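Local coordinates for methylxanthine N1-demethylase NdmA (Pseudomonas putida, PDB 6ICN), which catalyses the N1-demethylation of caffeine to theobromine and formaldehyde, the first step of caffeine degradation, as a Rieske non-heme iron oxygenase, at residues F216-E228 and P237-F249. Residues are numbered along the deposited sequence; the frame is centred on the assembly and turned at random.
Sequences FNGQFRFVYDTPE and PIGSFSYTCSMPF. With CFF (caffeine), chain F.
Phe220, Phe222 and Tyr224 form antiparallel hydrogen-bonded pairs with Cys245, Tyr243 and Phe241, two backbone bonds to each pair. Met247 N extends the ladder to Gly218 O (3.0 Å). At the other end Gly239 O takes a bond from Thr226 OG1 (2.8 Å) and a weak one from Thr226 N.

Phe220, Phe222, Tyr224, Phe241 and Tyr243 share one face of the sheet. The rings of Phe222 and Tyr243 make an offset stack, centroids 4.6 Å apart and planes at 21°. Phe222 chi1 of 50° sets CG between its backbone N and carbonyl carbon and swings CE2 over the Tyr243 ring. Thr226 CG2 sits over the centre of the Phe241 ring, a CH-pi contact 3.7 Å from the centroid.

The face with Arg221 and Thr244 is more polar. Ser240 OG donates to Asp225 OD1 (3.0 Å). Gln219 OE1 lies 3.2 Å from Thr244 CG2 and accepts from both NE and NH2 of Arg221, in the guanidinium plane. A leucine at Gln219 would probably leave Arg221 without this acceptor and its guanidinium freer to turn.

Phe241 CZ reaches caffeine C12 (3.9 Å). This antiparallel pair belongs to the seven-stranded catalytic-domain sheet of a Rieske oxygenase, where Pro237 and Phe241 contribute to the caffeine pocket.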
# COMPACT_ATOMS: atom_id res chain seq x y z
N PHE A 216 -1.46 46.04 -23.32
CA PHE A 216 -2.54 46.99 -23.12
C PHE A 216 -3.23 46.66 -21.80
O PHE A 216 -3.65 45.51 -21.59
CB PHE A 216 -3.54 46.94 -24.29
CG PHE A 216 -4.59 48.01 -24.22
CD1 PHE A 216 -4.29 49.31 -24.57
CD2 PHE A 216 -5.88 47.71 -23.81
CE1 PHE A 216 -5.25 50.30 -24.51
CE2 PHE A 216 -6.85 48.70 -23.75
CZ PHE A 216 -6.53 49.99 -24.10
N ASN A 217 -3.31 47.65 -20.92
CA ASN A 217 -4.02 47.51 -19.64
C ASN A 217 -3.49 46.33 -18.82
O ASN A 217 -4.25 45.62 -18.17
CB ASN A 217 -5.53 47.36 -19.86
CG ASN A 217 -6.19 48.65 -20.30
OD1 ASN A 217 -5.61 49.74 -20.19
ND2 ASN A 217 -7.42 48.54 -20.79
N GLY A 218 -2.17 46.14 -18.85
CA GLY A 218 -1.57 45.05 -18.09
C GLY A 218 -1.80 43.67 -18.67
O GLY A 218 -1.64 42.67 -17.95
N GLN A 219 -2.16 43.59 -19.94
CA GLN A 219 -2.41 42.33 -20.64
C GLN A 219 -1.51 42.23 -21.86
O GLN A 219 -1.24 43.23 -22.53
CB GLN A 219 -3.87 42.21 -21.09
CG GLN A 219 -4.88 42.56 -19.99
CD GLN A 219 -6.26 42.82 -20.55
OE1 GLN A 219 -6.42 43.06 -21.75
NE2 GLN A 219 -7.27 42.77 -19.69
N PHE A 220 -1.05 41.01 -22.15
CA PHE A 220 -0.49 40.71 -23.46
C PHE A 220 -1.62 40.27 -24.37
O PHE A 220 -2.41 39.38 -24.02
CB PHE A 220 0.57 39.61 -23.36
CG PHE A 220 1.98 40.09 -23.62
CD1 PHE A 220 2.24 41.09 -24.54
CD2 PHE A 220 3.06 39.51 -22.96
CE1 PHE A 220 3.54 41.53 -24.79
CE2 PHE A 220 4.37 39.94 -23.20
CZ PHE A 220 4.60 40.95 -24.11
N ARG A 221 -1.71 40.89 -25.56
CA ARG A 221 -2.72 40.53 -26.54
C ARG A 221 -2.05 40.12 -27.84
O ARG A 221 -1.16 40.83 -28.34
CB ARG A 221 -3.70 41.69 -26.79
CG ARG A 221 -4.41 42.16 -25.54
CD ARG A 221 -5.59 43.03 -25.87
NE ARG A 221 -6.22 43.52 -24.65
CZ ARG A 221 -7.31 44.28 -24.64
NH1 ARG A 221 -7.89 44.61 -25.78
NH2 ARG A 221 -7.82 44.68 -23.49
N PHE A 222 -2.46 38.97 -28.39
CA PHE A 222 -1.93 38.50 -29.66
C PHE A 222 -2.87 37.45 -30.25
O PHE A 222 -3.64 36.82 -29.52
CB PHE A 222 -0.49 37.96 -29.53
CG PHE A 222 -0.27 36.97 -28.40
CD1 PHE A 222 0.05 37.40 -27.12
CD2 PHE A 222 -0.34 35.61 -28.65
CE1 PHE A 222 0.26 36.47 -26.08
CE2 PHE A 222 -0.13 34.67 -27.63
CZ PHE A 222 0.16 35.10 -26.34
N VAL A 223 -2.79 37.28 -31.57
CA VAL A 223 -3.70 36.41 -32.34
C VAL A 223 -2.89 35.43 -33.19
O VAL A 223 -1.86 35.80 -33.76
CB VAL A 223 -4.65 37.25 -33.21
CG1 VAL A 223 -5.58 36.36 -34.03
CG2 VAL A 223 -5.46 38.22 -32.35
N TYR A 224 -3.37 34.19 -33.28
CA TYR A 224 -2.67 33.10 -33.97
C TYR A 224 -3.68 32.25 -34.71
O TYR A 224 -4.56 31.64 -34.09
CB TYR A 224 -1.86 32.26 -32.96
CG TYR A 224 -1.22 30.98 -33.49
CD1 TYR A 224 -0.88 30.84 -34.83
CD2 TYR A 224 -0.95 29.92 -32.63
CE1 TYR A 224 -0.29 29.67 -35.31
CE2 TYR A 224 -0.35 28.74 -33.10
CZ TYR A 224 -0.02 28.63 -34.44
OH TYR A 224 0.57 27.47 -34.92
N ASP A 225 -3.57 32.19 -36.04
CA ASP A 225 -4.42 31.33 -36.85
C ASP A 225 -3.71 29.99 -37.04
O ASP A 225 -2.77 29.88 -37.83
CB ASP A 225 -4.74 31.98 -38.19
CG ASP A 225 -5.46 33.30 -38.02
OD1 ASP A 225 -6.45 33.34 -37.25
OD2 ASP A 225 -5.05 34.30 -38.65
N THR A 226 -4.17 28.97 -36.30
CA THR A 226 -3.54 27.65 -36.36
C THR A 226 -3.80 26.98 -37.71
O THR A 226 -4.69 27.40 -38.46
CB THR A 226 -4.06 26.76 -35.22
OG1 THR A 226 -5.47 26.51 -35.39
CG2 THR A 226 -3.81 27.42 -33.86
N PRO A 227 -3.01 25.96 -38.06
CA PRO A 227 -3.24 25.26 -39.34
C PRO A 227 -4.63 24.64 -39.42
O PRO A 227 -5.21 24.20 -38.42
CB PRO A 227 -2.15 24.18 -39.35
CG PRO A 227 -1.06 24.74 -38.50
CD PRO A 227 -1.74 25.54 -37.43
N GLU A 228 -5.16 24.61 -40.64
CA GLU A 228 -6.45 24.02 -40.93
C GLU A 228 -6.30 22.56 -41.37
O GLU A 228 -5.23 22.12 -41.78
CB GLU A 228 -7.18 24.80 -42.02
CG GLU A 228 -7.50 26.24 -41.66
CD GLU A 228 -8.00 27.03 -42.85
OE1 GLU A 228 -8.31 26.40 -43.89
OE2 GLU A 228 -8.09 28.27 -42.75
N PRO A 237 -10.14 22.23 -29.25
CA PRO A 237 -10.33 23.65 -29.56
C PRO A 237 -9.25 24.16 -30.49
O PRO A 237 -8.28 24.78 -30.04
CB PRO A 237 -10.26 24.33 -28.19
CG PRO A 237 -10.47 23.20 -27.18
CD PRO A 237 -9.84 22.01 -27.82
N ILE A 238 -9.40 23.90 -31.79
CA ILE A 238 -8.43 24.31 -32.80
C ILE A 238 -9.13 25.26 -33.77
O ILE A 238 -10.21 24.95 -34.29
CB ILE A 238 -7.84 23.09 -33.54
CG1 ILE A 238 -6.76 22.42 -32.68
CG2 ILE A 238 -7.28 23.51 -34.89
CD1 ILE A 238 -5.50 23.26 -32.51
N GLY A 239 -8.51 26.42 -34.00
CA GLY A 239 -9.08 27.41 -34.90
C GLY A 239 -8.32 28.71 -34.88
O GLY A 239 -7.09 28.71 -34.74
N SER A 240 -9.02 29.84 -35.01
CA SER A 240 -8.39 31.15 -34.87
C SER A 240 -8.29 31.51 -33.39
O SER A 240 -9.32 31.58 -32.70
CB SER A 240 -9.17 32.20 -35.64
OG SER A 240 -8.69 33.49 -35.30
N PHE A 241 -7.07 31.76 -32.91
CA PHE A 241 -6.77 31.93 -31.49
C PHE A 241 -6.58 33.41 -31.16
O PHE A 241 -5.68 34.05 -31.71
CB PHE A 241 -5.48 31.20 -31.11
CG PHE A 241 -5.60 29.70 -30.97
CD1 PHE A 241 -6.75 29.03 -31.32
CD2 PHE A 241 -4.52 28.97 -30.47
CE1 PHE A 241 -6.84 27.66 -31.19
CE2 PHE A 241 -4.60 27.59 -30.32
CZ PHE A 241 -5.76 26.94 -30.69
N SER A 242 -7.35 33.93 -30.21
CA SER A 242 -7.15 35.29 -29.71
C SER A 242 -6.82 35.25 -28.22
O SER A 242 -7.67 34.85 -27.42
CB SER A 242 -8.39 36.16 -29.96
OG SER A 242 -8.21 37.42 -29.36
N TYR A 243 -5.60 35.66 -27.86
CA TYR A 243 -5.11 35.60 -26.49
C TYR A 243 -5.21 36.96 -25.81
O TYR A 243 -4.76 37.97 -26.36
CB TYR A 243 -3.65 35.16 -26.44
CG TYR A 243 -3.33 33.76 -26.91
CD1 TYR A 243 -3.20 33.48 -28.26
CD2 TYR A 243 -3.13 32.73 -25.99
CE1 TYR A 243 -2.87 32.20 -28.70
CE2 TYR A 243 -2.80 31.44 -26.41
CZ TYR A 243 -2.68 31.19 -27.77
OH TYR A 243 -2.37 29.93 -28.22
N THR A 244 -5.74 36.97 -24.59
CA THR A 244 -5.67 38.12 -23.70
C THR A 244 -5.07 37.62 -22.40
O THR A 244 -5.73 36.88 -21.65
CB THR A 244 -7.04 38.74 -23.45
OG1 THR A 244 -7.67 39.03 -24.70
CG2 THR A 244 -6.90 40.00 -22.62
N CYS A 245 -3.82 37.97 -22.13
CA CYS A 245 -3.07 37.38 -21.03
C CYS A 245 -2.88 38.44 -19.95
O CYS A 245 -2.01 39.30 -20.07
CB CYS A 245 -1.72 36.85 -21.51
SG CYS A 245 -1.85 35.65 -22.87
N SER A 246 -3.69 38.36 -18.90
CA SER A 246 -3.54 39.27 -17.75
C SER A 246 -2.26 38.93 -17.00
O SER A 246 -2.14 37.85 -16.41
CB SER A 246 -4.76 39.17 -16.84
OG SER A 246 -5.94 39.59 -17.51
N MET A 247 -1.30 39.85 -17.00
CA MET A 247 0.00 39.55 -16.38
C MET A 247 -0.16 39.42 -14.88
O MET A 247 -0.91 40.18 -14.27
CB MET A 247 1.04 40.63 -16.71
CG MET A 247 1.36 40.68 -18.20
SD MET A 247 2.33 39.21 -18.70
CE MET A 247 3.88 39.60 -17.94
N PRO A 248 0.57 38.48 -14.26
CA PRO A 248 1.61 37.61 -14.85
C PRO A 248 1.21 36.21 -15.28
O PRO A 248 1.95 35.62 -16.06
CB PRO A 248 2.63 37.49 -13.73
CG PRO A 248 1.81 37.59 -12.47
CD PRO A 248 0.63 38.48 -12.79
N PHE A 249 0.11 35.64 -14.77
CA PHE A 249 -0.07 34.19 -14.92
C PHE A 249 -1.40 33.76 -15.51
O PHE A 249 -1.64 32.54 -15.61
CB PHE A 249 0.12 33.49 -13.57
CG PHE A 249 1.49 33.67 -12.97
CD1 PHE A 249 2.64 33.55 -13.74
CD2 PHE A 249 1.61 33.98 -11.63
CE1 PHE A 249 3.90 33.74 -13.17
CE2 PHE A 249 2.87 34.17 -11.04
CZ PHE A 249 4.02 34.05 -11.83
N1 CFF F . -3.78 24.67 -24.71
C2 CFF F . -4.33 24.89 -25.95
C10 CFF F . -2.51 25.28 -24.37
C6 CFF F . -4.40 23.89 -23.81
N3 CFF F . -5.52 24.32 -26.27
O11 CFF F . -3.76 25.58 -26.74
C12 CFF F . -6.11 24.54 -27.59
C4 CFF F . -6.15 23.53 -25.37
C5 CFF F . -5.61 23.32 -24.15
N9 CFF F . -7.31 22.86 -25.43
O13 CFF F . -3.91 23.70 -22.73
N7 CFF F . -6.45 22.52 -23.46
C8 CFF F . -7.49 22.24 -24.25
C14 CFF F . -6.51 21.92 -22.14
O HOH W 1 -2.35 42.44 -14.90
O HOH W 2 -6.58 42.38 -16.80